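Local coordinates for aminotransferase TlmJ (Streptoalloteichus hindustanus, PDB 5UID) that transfers amino groups with pyridoxal 5'-phosphate as cofactor, as an aminotransferase of the DegT/DnrJ/EryC1/StrS family, at the interface of chains A and B. Residues are numbered along the deposited sequence; one frame, centred on the assembly and turned at random. Chains: chain A/B, Aminotransferase TlmJ.

Contact 1: the interface of chains A and B. Residues chain A 14-15, 18-19, 254; chain B 19, 22-23, 26.
A:Leu19 and B:Phe26, each with 97 Å² hidden by the other chain, pack side by side where the two copies of helix 16-28 meet in this fold-type I, DegT/DnrJ/EryC1/StrS aminotransferase. The two side chains run past one another in opposite directions, and A:Leu19 CG lies 3.8 Å from B:Phe26 CD2. Both faces of the phenyl ring are occupied: A:Leu14 CB sits over its centre in a CH-pi contact, 3.8 Å from the centroid, while B:Val22 CG1 of the ring's own helix lies toward the rim on the opposite face. At the tip, A:Leu14 CD2 approaches B:Phe26 CZ at 3.6 Å, and CD1 of A:Ile254, a residue of the pyridoxal-5'-phosphate pocket, meets the same ring carbon end to end. With CG anti to the carbonyl carbon (chi1 -73°), the ring leans back along its helix over B:Val22, its CD2-CE2 edge toward A:Leu19. An alanine here would probably leave a gap between A:Leu14 and A:Leu19 and deprive A:Ile254 CD1 of this ring contact.

The branches of A:Leu19 divide the work. CD1 rests over the centre of the B:Arg23 guanidinium face, 3.5 Å from CZ, an apolar contact; the arginine chain bends at chi3 (-61°), which brings the flat group across the methyl. CD2 faces B:Val22 CG1 and B:Leu19 CD1. Polar linkage across the patch runs through water 1, which lies 2.9 Å from both A:Leu14 N and B:Phe26 O. Within chain A, A:Gly15 N donates to A:Glu18 OE1 at 2.9 Å, meeting the carboxylate from above its plane and tying the start of helix 16-28 to the preceding loop.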
loop_
_atom_site.group_PDB
_atom_site.type_symbol
_atom_site.label_atom_id
_atom_site.label_comp_id
_atom_site.label_asym_id
_atom_site.label_seq_id
_atom_site.Cartn_x
_atom_site.Cartn_y
_atom_site.Cartn_z
ATOM N N LEU A 14 7.555 -19.144 3.878
ATOM C CA LEU A 14 8.724 -18.379 3.467
ATOM C C LEU A 14 9.892 -18.761 4.365
ATOM O O LEU A 14 9.741 -18.833 5.589
ATOM C CB LEU A 14 8.460 -16.870 3.539
ATOM C CG LEU A 14 7.625 -16.242 2.411
ATOM C CD1 LEU A 14 6.152 -16.626 2.489
ATOM C CD2 LEU A 14 7.780 -14.728 2.410
ATOM N N GLY A 15 11.050 -19.012 3.757
ATOM C CA GLY A 15 12.192 -19.501 4.503
ATOM C C GLY A 15 13.532 -18.956 4.049
ATOM O O GLY A 15 13.660 -17.761 3.761
ATOM N N GLU A 18 13.816 -17.196 0.514
ATOM C CA GLU A 18 13.243 -15.854 0.533
ATOM C C GLU A 18 14.101 -14.899 1.356
ATOM O O GLU A 18 14.229 -13.717 1.013
ATOM C CB GLU A 18 11.813 -15.896 1.077
ATOM C CG GLU A 18 10.790 -16.555 0.152
ATOM C CD GLU A 18 10.823 -18.077 0.193
ATOM O OE1 GLU A 18 11.609 -18.646 0.979
ATOM O OE2 GLU A 18 10.053 -18.707 -0.566
ATOM N N LEU A 19 14.697 -15.393 2.446
ATOM C CA LEU A 19 15.578 -14.553 3.253
ATOM C C LEU A 19 16.816 -14.140 2.471
ATOM O O LEU A 19 17.257 -12.989 2.558
ATOM C CB LEU A 19 15.984 -15.286 4.531
ATOM C CG LEU A 19 14.976 -15.325 5.677
ATOM C CD1 LEU A 19 15.430 -16.319 6.735
ATOM C CD2 LEU A 19 14.791 -13.935 6.278
ATOM N N ILE A 254 11.168 -11.289 -3.117
ATOM C CA ILE A 254 10.467 -12.416 -2.510
ATOM C C ILE A 254 9.524 -13.059 -3.520
ATOM O O ILE A 254 9.396 -14.289 -3.576
ATOM C CB ILE A 254 9.717 -11.955 -1.246
ATOM C CG1 ILE A 254 10.706 -11.434 -0.203
ATOM C CG2 ILE A 254 8.876 -13.087 -0.668
ATOM C CD1 ILE A 254 10.038 -10.943 1.062
ATOM N N LEU B 19 17.329 -8.356 9.011
ATOM C CA LEU B 19 17.087 -9.679 8.445
ATOM C C LEU B 19 16.685 -10.671 9.528
ATOM O O LEU B 19 15.807 -11.515 9.313
ATOM C CB LEU B 19 18.330 -10.169 7.701
ATOM C CG LEU B 19 18.119 -11.344 6.744
ATOM C CD1 LEU B 19 17.273 -10.912 5.551
ATOM C CD2 LEU B 19 19.451 -11.917 6.288
ATOM N N VAL B 22 13.073 -10.225 10.205
ATOM C CA VAL B 22 12.287 -10.860 9.151
ATOM C C VAL B 22 12.250 -12.371 9.354
ATOM O O VAL B 22 11.206 -13.011 9.179
ATOM C CB VAL B 22 12.854 -10.489 7.768
ATOM C CG1 VAL B 22 12.045 -11.156 6.658
ATOM C CG2 VAL B 22 12.872 -8.980 7.592
ATOM N N ARG B 23 13.387 -12.959 9.736
ATOM C CA ARG B 23 13.454 -14.402 9.946
ATOM C C ARG B 23 12.421 -14.868 10.964
ATOM O O ARG B 23 11.730 -15.872 10.744
ATOM C CB ARG B 23 14.861 -14.801 10.397
ATOM C CG ARG B 23 15.008 -16.278 10.722
ATOM C CD ARG B 23 16.410 -16.604 11.213
ATOM N NE ARG B 23 17.428 -16.307 10.210
ATOM C CZ ARG B 23 17.786 -17.143 9.239
ATOM N NH1 ARG B 23 17.205 -18.332 9.136
ATOM N NH2 ARG B 23 18.723 -16.789 8.370
ATOM N N PHE B 26 8.895 -14.743 9.338
ATOM C CA PHE B 26 8.712 -15.884 8.443
ATOM C C PHE B 26 8.457 -17.159 9.237
ATOM O O PHE B 26 7.516 -17.909 8.951
ATOM C CB PHE B 26 9.939 -16.072 7.548
ATOM C CG PHE B 26 10.072 -15.049 6.457
ATOM C CD1 PHE B 26 9.125 -14.053 6.290
ATOM C CD2 PHE B 26 11.149 -15.099 5.583
ATOM C CE1 PHE B 26 9.255 -13.119 5.279
ATOM C CE2 PHE B 26 11.286 -14.168 4.575
ATOM C CZ PHE B 26 10.337 -13.178 4.419
HETATM O O HOH W 1 6.338 -18.372 6.366
#

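Contact 2: the interface of chains A and B. Residues chain A 325-329, 331; chain B 233-234.
A chi1 of 47° places B:Trp234 CG between its backbone N and carbonyl carbon, and a chi1 of 171° sets A:Phe328 CG anti to its own N; with these torsions the two side chains cross at about a right angle. A:Phe328 CB then lies over one face of the indole, 3.7 Å from the centroid of its five-membered ring, in a CH-pi contact. The phenyl group beyond it is inclined by 58° to that ring in an edge-to-face pairing, with centroids 5.6 Å apart. On the same indole face, the A:Thr327 backbone lies toward the six-membered part, and its CA is 4.0 Å from B:Trp234 CE3. This loop-to-loop patch between the two subunits sets a flat aromatic group against an extended backbone segment, with B:Trp234 losing 73 Å² and A:Phe328 losing 37 Å² of surface to the partner chain.

B:Trp233 approaches the neighbouring part of the same chain A segment. Its indole presents an edge to A:Thr326 O, which lies in the ring plane; NE1 donates to this carbonyl oxygen at 3.3 Å, but the bond is bent and weak. The phenol of A:Tyr325 runs past B:Trp233 in the opposite direction, and its OH sits above the NE1-CD1 edge, 3.4 Å from B:Trp233 NE1 and well out of the ring plane, so the N-H does not point at it. Within chain B, B:Trp234 CZ3 lies toward the rim of the opposite B:Trp233 face, which may help hold the two indoles in place.

Behind the aromatic contact, A:Arg329 folds back over its own loop. Its NH2 makes a strongly bent bond to A:Thr327 OG1 at 2.8 Å, tilted from the guanidinium plane. A straighter one joins NH2 to A:Phe328 O at 3.2 Å; the oxygen lies in the guanidinium plane, while NH2 stands above the carbonyl plane of A:Phe328.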
loop_
_atom_site.group_PDB
_atom_site.type_symbol
_atom_site.label_atom_id
_atom_site.label_comp_id
_atom_site.label_asym_id
_atom_site.label_seq_id
_atom_site.Cartn_x
_atom_site.Cartn_y
_atom_site.Cartn_z
ATOM N N TYR A 325 -8.755 -24.636 13.250
ATOM C CA TYR A 325 -9.407 -23.396 12.864
ATOM C C TYR A 325 -10.163 -23.581 11.554
ATOM O O TYR A 325 -9.689 -24.254 10.633
ATOM C CB TYR A 325 -8.384 -22.270 12.731
ATOM C CG TYR A 325 -9.007 -20.896 12.709
ATOM C CD1 TYR A 325 -9.453 -20.297 13.878
ATOM C CD2 TYR A 325 -9.159 -20.203 11.518
ATOM C CE1 TYR A 325 -10.026 -19.038 13.863
ATOM C CE2 TYR A 325 -9.731 -18.948 11.489
ATOM C CZ TYR A 325 -10.163 -18.368 12.661
ATOM O OH TYR A 325 -10.731 -17.116 12.630
ATOM N N THR A 326 -11.361 -23.003 11.491
ATOM C CA THR A 326 -12.177 -22.989 10.282
ATOM C C THR A 326 -12.771 -21.597 10.135
ATOM O O THR A 326 -12.805 -20.816 11.089
ATOM C CB THR A 326 -13.313 -24.027 10.292
ATOM O OG1 THR A 326 -14.143 -23.833 11.443
ATOM C CG2 THR A 326 -12.769 -25.446 10.272
ATOM N N THR A 327 -13.248 -21.292 8.931
ATOM C CA THR A 327 -13.870 -20.002 8.661
ATOM C C THR A 327 -14.728 -20.134 7.410
ATOM O O THR A 327 -14.806 -21.201 6.795
ATOM C CB THR A 327 -12.822 -18.896 8.494
ATOM O OG1 THR A 327 -13.482 -17.627 8.388
ATOM C CG2 THR A 327 -11.989 -19.129 7.240
ATOM N N PHE A 328 -15.379 -19.033 7.038
ATOM C CA PHE A 328 -16.137 -18.964 5.796
ATOM C C PHE A 328 -15.697 -17.753 4.990
ATOM O O PHE A 328 -15.577 -16.649 5.532
ATOM C CB PHE A 328 -17.646 -18.894 6.049
ATOM C CG PHE A 328 -18.445 -18.611 4.806
ATOM C CD1 PHE A 328 -18.672 -19.609 3.873
ATOM C CD2 PHE A 328 -18.953 -17.343 4.564
ATOM C CE1 PHE A 328 -19.400 -19.351 2.723
ATOM C CE2 PHE A 328 -19.679 -17.078 3.418
ATOM C CZ PHE A 328 -19.903 -18.084 2.496
ATOM N N ARG A 329 -15.455 -17.972 3.701
ATOM C CA ARG A 329 -15.255 -16.921 2.715
ATOM C C ARG A 329 -16.155 -17.224 1.527
ATOM O O ARG A 329 -16.346 -18.392 1.180
ATOM C CB ARG A 329 -13.792 -16.849 2.251
ATOM C CG ARG A 329 -12.778 -16.582 3.349
ATOM C CD ARG A 329 -12.840 -15.144 3.828
ATOM N NE ARG A 329 -11.722 -14.828 4.711
ATOM C CZ ARG A 329 -11.734 -15.028 6.023
ATOM N NH1 ARG A 329 -10.671 -14.714 6.753
ATOM N NH2 ARG A 329 -12.808 -15.544 6.606
ATOM N N ALA A 331 -18.118 -13.674 2.966
ATOM C CA ALA A 331 -19.403 -13.272 3.518
ATOM C C ALA A 331 -20.250 -12.610 2.435
ATOM O O ALA A 331 -19.733 -11.798 1.655
ATOM C CB ALA A 331 -19.203 -12.317 4.697
ATOM N N TRP B 233 -17.779 -15.675 13.521
ATOM C CA TRP B 233 -16.706 -14.692 13.633
ATOM C C TRP B 233 -16.204 -14.186 12.283
ATOM O O TRP B 233 -15.227 -13.430 12.250
ATOM C CB TRP B 233 -15.535 -15.275 14.434
ATOM C CG TRP B 233 -15.013 -16.585 13.911
ATOM C CD1 TRP B 233 -14.264 -16.781 12.786
ATOM C CD2 TRP B 233 -15.182 -17.879 14.508
ATOM N NE1 TRP B 233 -13.967 -18.115 12.639
ATOM C CE2 TRP B 233 -14.518 -18.810 13.683
ATOM C CE3 TRP B 233 -15.834 -18.339 15.656
ATOM C CZ2 TRP B 233 -14.488 -20.173 13.972
ATOM C CZ3 TRP B 233 -15.803 -19.693 15.939
ATOM C CH2 TRP B 233 -15.135 -20.594 15.101
ATOM N N TRP B 234 -16.838 -14.575 11.178
ATOM C CA TRP B 234 -16.421 -14.134 9.854
ATOM C C TRP B 234 -17.309 -13.040 9.279
ATOM O O TRP B 234 -16.936 -12.435 8.267
ATOM C CB TRP B 234 -16.383 -15.321 8.885
ATOM C CG TRP B 234 -17.606 -16.184 8.935
ATOM C CD1 TRP B 234 -18.798 -15.954 8.313
ATOM C CD2 TRP B 234 -17.754 -17.423 9.640
ATOM N NE1 TRP B 234 -19.681 -16.970 8.591
ATOM C CE2 TRP B 234 -19.063 -17.885 9.403
ATOM C CE3 TRP B 234 -16.905 -18.186 10.451
ATOM C CZ2 TRP B 234 -19.546 -19.074 9.948
ATOM C CZ3 TRP B 234 -17.386 -19.366 10.991
ATOM C CH2 TRP B 234 -18.694 -19.798 10.738
#

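About 28 Å separates the C-alpha centres of contact 1 and contact 2, and the two have no residues in common. Contact 1 brings together the two copies of helix 16-28, with a residue of helix 249-280 alongside, whereas contact 2 joins the loop stretch 325-331 of one chain to loop residues 233-234 of the other. They are thus separate patches of one two-fold interface, and each recurs with the chains exchanged. Such widely spaced contacts would help fix the relative orientation of the subunits, consistent with the dimer usual in this aminotransferase family, although the coordinates alone do not prove the state in solution.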